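Local coordinates for protein GCN5-related N-acetyltransferase:Aminotransferase, class-II (Rhodopseudomonas palustris, PDB 2FIW) that binds acetyl coenzyme A and, as a GCN5-related N-acetyltransferase, probably transfers its acetyl group to an amine substrate, at residues A77-L88 / T101-K109. Residues are numbered along the deposited sequence; the frame is centred on the assembly and turned at random.
Sequences ASLKGPDHIDML and TTLIDALEK. With ACO (acetyl coenzyme *a), chain C.
In the beta-alpha-beta unit of this GNAT fold (strand 84-90, helix 99-112, strand 118-123), helix 101-109 packs on the sheet beside the acetyl coenzyme A site, Leu103, Ile104 and Leu107 meeting Ala77, Leu79, Ile85 and Leu88 of the hairpin strands 77-80 and 84-88. Strand 77-80 runs nearly along the helix, at 21° between axes. Leu107 splits its two methyls between neighbouring strand residues: CD1 presses on Ala77 CB at 3.7 Å, while CD2 reaches Leu79 CB at 4.1 Å. The small Ala77 is consistent with the closer approach of its strand to the helix axis, 8.7 Å against 9.9 Å for strand 84-88. On that second strand Ile85 and Ile104 meet at about a right angle, Ile85 CD1 3.9 Å from Ile104 CG2. With Leu88 CG anti to the Leu88 nitrogen (chi1 -153°), the side chain is directed at both helix and cofactor: Leu88 CG sits 3.5 Å from Ile104 CD1, and Leu88 CD1 touches the pantetheine methyl CEP. Leu88 O accepts a hydrogen bond from the ligand N4P at 2.8 Å, and Leu88 N gives a weak one to the acetyl oxygen. A classic beta bulge, Asp86 and Met87 facing Ser78, lies just before Leu88. Thr101 grips pyrophosphate oxygen O2A through both N and OG1, and Arg134 also bonds that hydroxyl. Replacing Leu88 by an alanine would probably open a gap between Ile104 and the pantetheine methyl. Apolar side-chain contacts thus join strands to helix, while the backbones of Leu88 and Thr101 bind the cofactor.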
loop_
_atom_site.group_PDB
_atom_site.type_symbol
_atom_site.label_atom_id
_atom_site.label_comp_id
_atom_site.label_asym_id
_atom_site.label_seq_id
_atom_site.Cartn_x
_atom_site.Cartn_y
_atom_site.Cartn_z
ATOM N N ALA A 77 -0.130 -4.202 3.406
ATOM C CA ALA A 77 -0.770 -4.056 2.108
ATOM C C ALA A 77 -2.120 -4.761 2.129
ATOM O O ALA A 77 -2.357 -5.640 2.955
ATOM C CB ALA A 77 0.124 -4.590 0.989
ATOM N N SER A 78 -2.997 -4.361 1.213
ATOM C CA SER A 78 -4.375 -4.794 1.245
ATOM C C SER A 78 -4.913 -5.069 -0.136
ATOM O O SER A 78 -4.864 -4.224 -1.033
ATOM C CB SER A 78 -5.233 -3.751 1.938
ATOM O OG SER A 78 -6.355 -4.345 2.564
ATOM N N LEU A 79 -5.411 -6.287 -0.306
ATOM C CA LEU A 79 -6.089 -6.651 -1.531
ATOM C C LEU A 79 -7.599 -6.478 -1.343
ATOM O O LEU A 79 -8.171 -6.986 -0.375
ATOM C CB LEU A 79 -5.737 -8.092 -1.919
ATOM C CG LEU A 79 -6.377 -8.616 -3.206
ATOM C CD1 LEU A 79 -5.565 -8.172 -4.413
ATOM C CD2 LEU A 79 -6.440 -10.133 -3.114
ATOM N N LYS A 80 -8.223 -5.722 -2.244
ATOM C CA LYS A 80 -9.675 -5.612 -2.295
ATOM C C LYS A 80 -10.174 -6.511 -3.409
ATOM O O LYS A 80 -9.596 -6.540 -4.501
ATOM C CB LYS A 80 -10.125 -4.171 -2.556
ATOM C CG LYS A 80 -11.643 -4.012 -2.677
ATOM C CD LYS A 80 -12.078 -2.558 -2.600
ATOM C CE LYS A 80 -13.556 -2.432 -2.960
ATOM N NZ LYS A 80 -14.310 -1.542 -2.003
ATOM N N GLY A 81 -11.237 -7.259 -3.115
ATOM C CA GLY A 81 -11.904 -8.097 -4.108
ATOM C C GLY A 81 -10.914 -9.078 -4.703
ATOM O O GLY A 81 -9.910 -9.404 -4.057
ATOM N N PRO A 82 -11.171 -9.532 -5.948
ATOM C CA PRO A 82 -10.251 -10.463 -6.603
ATOM C C PRO A 82 -8.903 -9.837 -7.038
ATOM O O PRO A 82 -7.853 -10.484 -6.904
ATOM C CB PRO A 82 -11.058 -10.957 -7.818
ATOM C CG PRO A 82 -11.988 -9.829 -8.134
ATOM C CD PRO A 82 -12.329 -9.195 -6.801
ATOM N N ASP A 83 -8.930 -8.594 -7.522
ATOM C CA ASP A 83 -7.788 -8.062 -8.271
ATOM C C ASP A 83 -7.338 -6.622 -7.999
ATOM O O ASP A 83 -6.582 -6.066 -8.787
ATOM C CB ASP A 83 -8.046 -8.237 -9.769
ATOM C CG ASP A 83 -9.360 -7.616 -10.215
ATOM O OD1 ASP A 83 -9.971 -6.821 -9.450
ATOM O OD2 ASP A 83 -9.783 -7.939 -11.352
ATOM N N HIS A 84 -7.790 -6.021 -6.906
ATOM C CA HIS A 84 -7.355 -4.663 -6.569
ATOM C C HIS A 84 -6.325 -4.585 -5.454
ATOM O O HIS A 84 -6.592 -4.994 -4.324
ATOM C CB HIS A 84 -8.535 -3.775 -6.202
ATOM C CG HIS A 84 -9.433 -3.471 -7.348
ATOM N ND1 HIS A 84 -10.426 -4.331 -7.759
ATOM C CD2 HIS A 84 -9.487 -2.405 -8.180
ATOM C CE1 HIS A 84 -11.058 -3.806 -8.794
ATOM N NE2 HIS A 84 -10.506 -2.637 -9.071
ATOM N N ILE A 85 -5.166 -4.019 -5.770
ATOM C CA ILE A 85 -4.227 -3.618 -4.735
ATOM C C ILE A 85 -4.737 -2.313 -4.164
ATOM O O ILE A 85 -4.551 -1.254 -4.755
ATOM C CB ILE A 85 -2.788 -3.461 -5.261
ATOM C CG1 ILE A 85 -2.266 -4.813 -5.771
ATOM C CG2 ILE A 85 -1.874 -2.852 -4.179
ATOM C CD1 ILE A 85 -0.789 -4.838 -6.010
ATOM N N ASP A 86 -5.391 -2.407 -3.012
ATOM C CA ASP A 86 -6.057 -1.271 -2.399
ATOM C C ASP A 86 -5.104 -0.381 -1.598
ATOM O O ASP A 86 -5.267 0.833 -1.573
ATOM C CB ASP A 86 -7.200 -1.758 -1.508
ATOM C CG ASP A 86 -8.130 -0.632 -1.080
ATOM O OD1 ASP A 86 -8.607 0.117 -1.957
ATOM O OD2 ASP A 86 -8.389 -0.497 0.131
HETATM N N MSE A 87 -4.115 -0.993 -0.953
HETATM C CA MSE A 87 -3.216 -0.302 -0.038
HETATM C C MSE A 87 -1.843 -0.944 -0.002
HETATM O O MSE A 87 -1.722 -2.175 -0.058
HETATM C CB MSE A 87 -3.808 -0.279 1.371
HETATM C CG MSE A 87 -5.143 0.435 1.443
HETATM SE SE MSE A 87 -5.786 0.655 3.224
HETATM C CE MSE A 87 -6.180 -1.092 3.579
ATOM N N LEU A 88 -0.823 -0.090 0.078
ATOM C CA LEU A 88 0.578 -0.474 0.219
ATOM C C LEU A 88 1.271 0.654 0.959
ATOM O O LEU A 88 1.411 1.744 0.412
ATOM C CB LEU A 88 1.246 -0.636 -1.147
ATOM C CG LEU A 88 2.448 -1.587 -1.290
ATOM C CD1 LEU A 88 3.430 -1.097 -2.352
ATOM C CD2 LEU A 88 3.191 -1.975 -0.009
ATOM N N THR A 101 8.069 -4.932 -1.848
ATOM C CA THR A 101 8.140 -6.058 -2.796
ATOM C C THR A 101 7.610 -7.380 -2.223
ATOM O O THR A 101 6.830 -8.071 -2.859
ATOM C CB THR A 101 9.599 -6.247 -3.322
ATOM O OG1 THR A 101 9.989 -5.072 -4.037
ATOM C CG2 THR A 101 9.737 -7.463 -4.228
ATOM N N THR A 102 8.040 -7.716 -1.019
ATOM C CA THR A 102 7.552 -8.890 -0.305
ATOM C C THR A 102 6.028 -8.834 -0.144
ATOM O O THR A 102 5.343 -9.801 -0.434
ATOM C CB THR A 102 8.264 -9.007 1.083
ATOM O OG1 THR A 102 9.679 -9.115 0.871
ATOM C CG2 THR A 102 7.792 -10.223 1.858
ATOM N N LEU A 103 5.512 -7.686 0.283
ATOM C CA LEU A 103 4.084 -7.509 0.475
ATOM C C LEU A 103 3.308 -7.701 -0.815
ATOM O O LEU A 103 2.310 -8.428 -0.836
ATOM C CB LEU A 103 3.783 -6.129 1.057
ATOM C CG LEU A 103 3.951 -5.926 2.556
ATOM C CD1 LEU A 103 3.870 -4.429 2.837
ATOM C CD2 LEU A 103 2.900 -6.761 3.382
ATOM N N ILE A 104 3.775 -7.060 -1.889
ATOM C CA ILE A 104 3.084 -7.114 -3.179
ATOM C C ILE A 104 3.148 -8.494 -3.834
ATOM O O ILE A 104 2.156 -8.943 -4.379
ATOM C CB ILE A 104 3.510 -5.968 -4.137
ATOM C CG1 ILE A 104 3.145 -4.618 -3.536
ATOM C CG2 ILE A 104 2.818 -6.084 -5.489
ATOM C CD1 ILE A 104 1.747 -4.565 -2.907
ATOM N N ASP A 105 4.293 -9.168 -3.761
ATOM C CA ASP A 105 4.388 -10.569 -4.173
ATOM C C ASP A 105 3.320 -11.444 -3.481
ATOM O O ASP A 105 2.687 -12.290 -4.118
ATOM C CB ASP A 105 5.776 -11.124 -3.845
ATOM C CG ASP A 105 6.895 -10.542 -4.729
ATOM O OD1 ASP A 105 6.611 -9.916 -5.788
ATOM O OD2 ASP A 105 8.076 -10.714 -4.343
ATOM N N ALA A 106 3.129 -11.241 -2.177
ATOM C CA ALA A 106 2.110 -11.994 -1.427
ATOM C C ALA A 106 0.702 -11.728 -1.937
ATOM O O ALA A 106 -0.088 -12.664 -2.069
ATOM C CB ALA A 106 2.210 -11.728 0.059
ATOM N N LEU A 107 0.411 -10.465 -2.261
ATOM C CA LEU A 107 -0.886 -10.085 -2.812
ATOM C C LEU A 107 -1.143 -10.664 -4.210
ATOM O O LEU A 107 -2.259 -11.092 -4.510
ATOM C CB LEU A 107 -1.080 -8.568 -2.803
ATOM C CG LEU A 107 -1.150 -7.817 -1.457
ATOM C CD1 LEU A 107 -1.694 -6.417 -1.686
ATOM C CD2 LEU A 107 -1.980 -8.541 -0.396
ATOM N N GLU A 108 -0.120 -10.693 -5.057
ATOM C CA GLU A 108 -0.248 -11.329 -6.378
ATOM C C GLU A 108 -0.458 -12.853 -6.312
ATOM O O GLU A 108 -1.235 -13.393 -7.085
ATOM C CB GLU A 108 0.942 -10.979 -7.264
ATOM C CG GLU A 108 1.149 -9.487 -7.343
ATOM C CD GLU A 108 2.339 -9.053 -8.172
ATOM O OE1 GLU A 108 3.158 -9.912 -8.595
ATOM O OE2 GLU A 108 2.443 -7.826 -8.397
ATOM N N LYS A 109 0.228 -13.534 -5.395
ATOM C CA LYS A 109 0.040 -14.979 -5.183
ATOM C C LYS A 109 -1.398 -15.234 -4.725
ATOM O O LYS A 109 -2.085 -16.098 -5.270
ATOM C CB LYS A 109 1.048 -15.496 -4.141
ATOM C CG LYS A 109 0.968 -16.985 -3.773
ATOM C CD LYS A 109 2.110 -17.318 -2.789
ATOM C CE LYS A 109 2.181 -18.803 -2.395
ATOM N NZ LYS A 109 2.958 -19.663 -3.358
HETATM N N1A ACO C . 19.726 -1.193 -2.124
HETATM C C2A ACO C . 19.221 -0.374 -3.069
HETATM N N3A ACO C . 17.916 -0.404 -3.398
HETATM C C4A ACO C . 17.034 -1.259 -2.792
HETATM C C5A ACO C . 17.476 -2.130 -1.809
HETATM C C6A ACO C . 18.929 -2.079 -1.465
HETATM N N6A ACO C . 19.452 -2.897 -0.518
HETATM N N7A ACO C . 16.411 -2.850 -1.391
HETATM C C8A ACO C . 15.332 -2.430 -2.096
HETATM N N9A ACO C . 15.720 -1.471 -2.949
HETATM C C1B ACO C . 14.899 -0.699 -3.920
HETATM C C2B ACO C . 14.151 -1.533 -4.943
HETATM O O2B ACO C . 14.996 -1.876 -6.043
HETATM C C3B ACO C . 13.041 -0.581 -5.357
HETATM O O3B ACO C . 13.397 0.163 -6.523
HETATM P P3B ACO C . 12.286 0.782 -7.528
HETATM O O7A ACO C . 11.692 2.010 -6.847
HETATM O O8A ACO C . 11.273 -0.326 -7.702
HETATM O O9A ACO C . 13.103 1.090 -8.763
HETATM C C4B ACO C . 12.847 0.368 -4.167
HETATM O O4B ACO C . 13.926 0.125 -3.263
HETATM C C5B ACO C . 11.528 0.137 -3.431
HETATM O O5B ACO C . 11.386 -1.274 -3.206
HETATM P P1A ACO C . 10.967 -1.900 -1.786
HETATM O O1A ACO C . 12.090 -1.699 -0.789
HETATM O O2A ACO C . 10.462 -3.287 -2.114
HETATM O O3A ACO C . 9.700 -0.969 -1.413
HETATM P P2A ACO C . 9.555 -0.160 -0.049
HETATM O O4A ACO C . 10.538 0.979 -0.080
HETATM O O5A ACO C . 9.598 -1.154 1.076
HETATM O O6A ACO C . 8.051 0.435 -0.134
HETATM C CBP ACO C . 6.319 1.971 -1.049
HETATM C CCP ACO C . 7.442 0.956 -1.324
HETATM C CDP ACO C . 5.885 2.554 -2.389
HETATM C CEP ACO C . 5.149 1.277 -0.370
HETATM C CAP ACO C . 6.798 3.093 -0.096
HETATM O OAP ACO C . 7.770 3.947 -0.724
HETATM C C9P ACO C . 5.732 3.936 0.598
HETATM O O9P ACO C . 5.225 3.547 1.763
HETATM N N8P ACO C . 5.354 5.030 0.076
HETATM C C7P ACO C . 4.396 6.029 0.569
HETATM C C6P ACO C . 2.939 5.563 0.555
HETATM C C5P ACO C . 2.545 5.242 -0.855
HETATM O O5P ACO C . 2.858 5.979 -1.781
HETATM N N4P ACO C . 1.862 4.121 -1.024
HETATM C C3P ACO C . 1.404 3.598 -2.296
HETATM C C2P ACO C . 0.067 4.253 -2.600
HETATM S S1P ACO C . -0.638 3.220 -3.829
HETATM C C ACO C . -1.801 2.339 -3.024
HETATM O O ACO C . -1.729 2.178 -1.811
HETATM C CH3 ACO C . -2.803 1.831 -3.725
#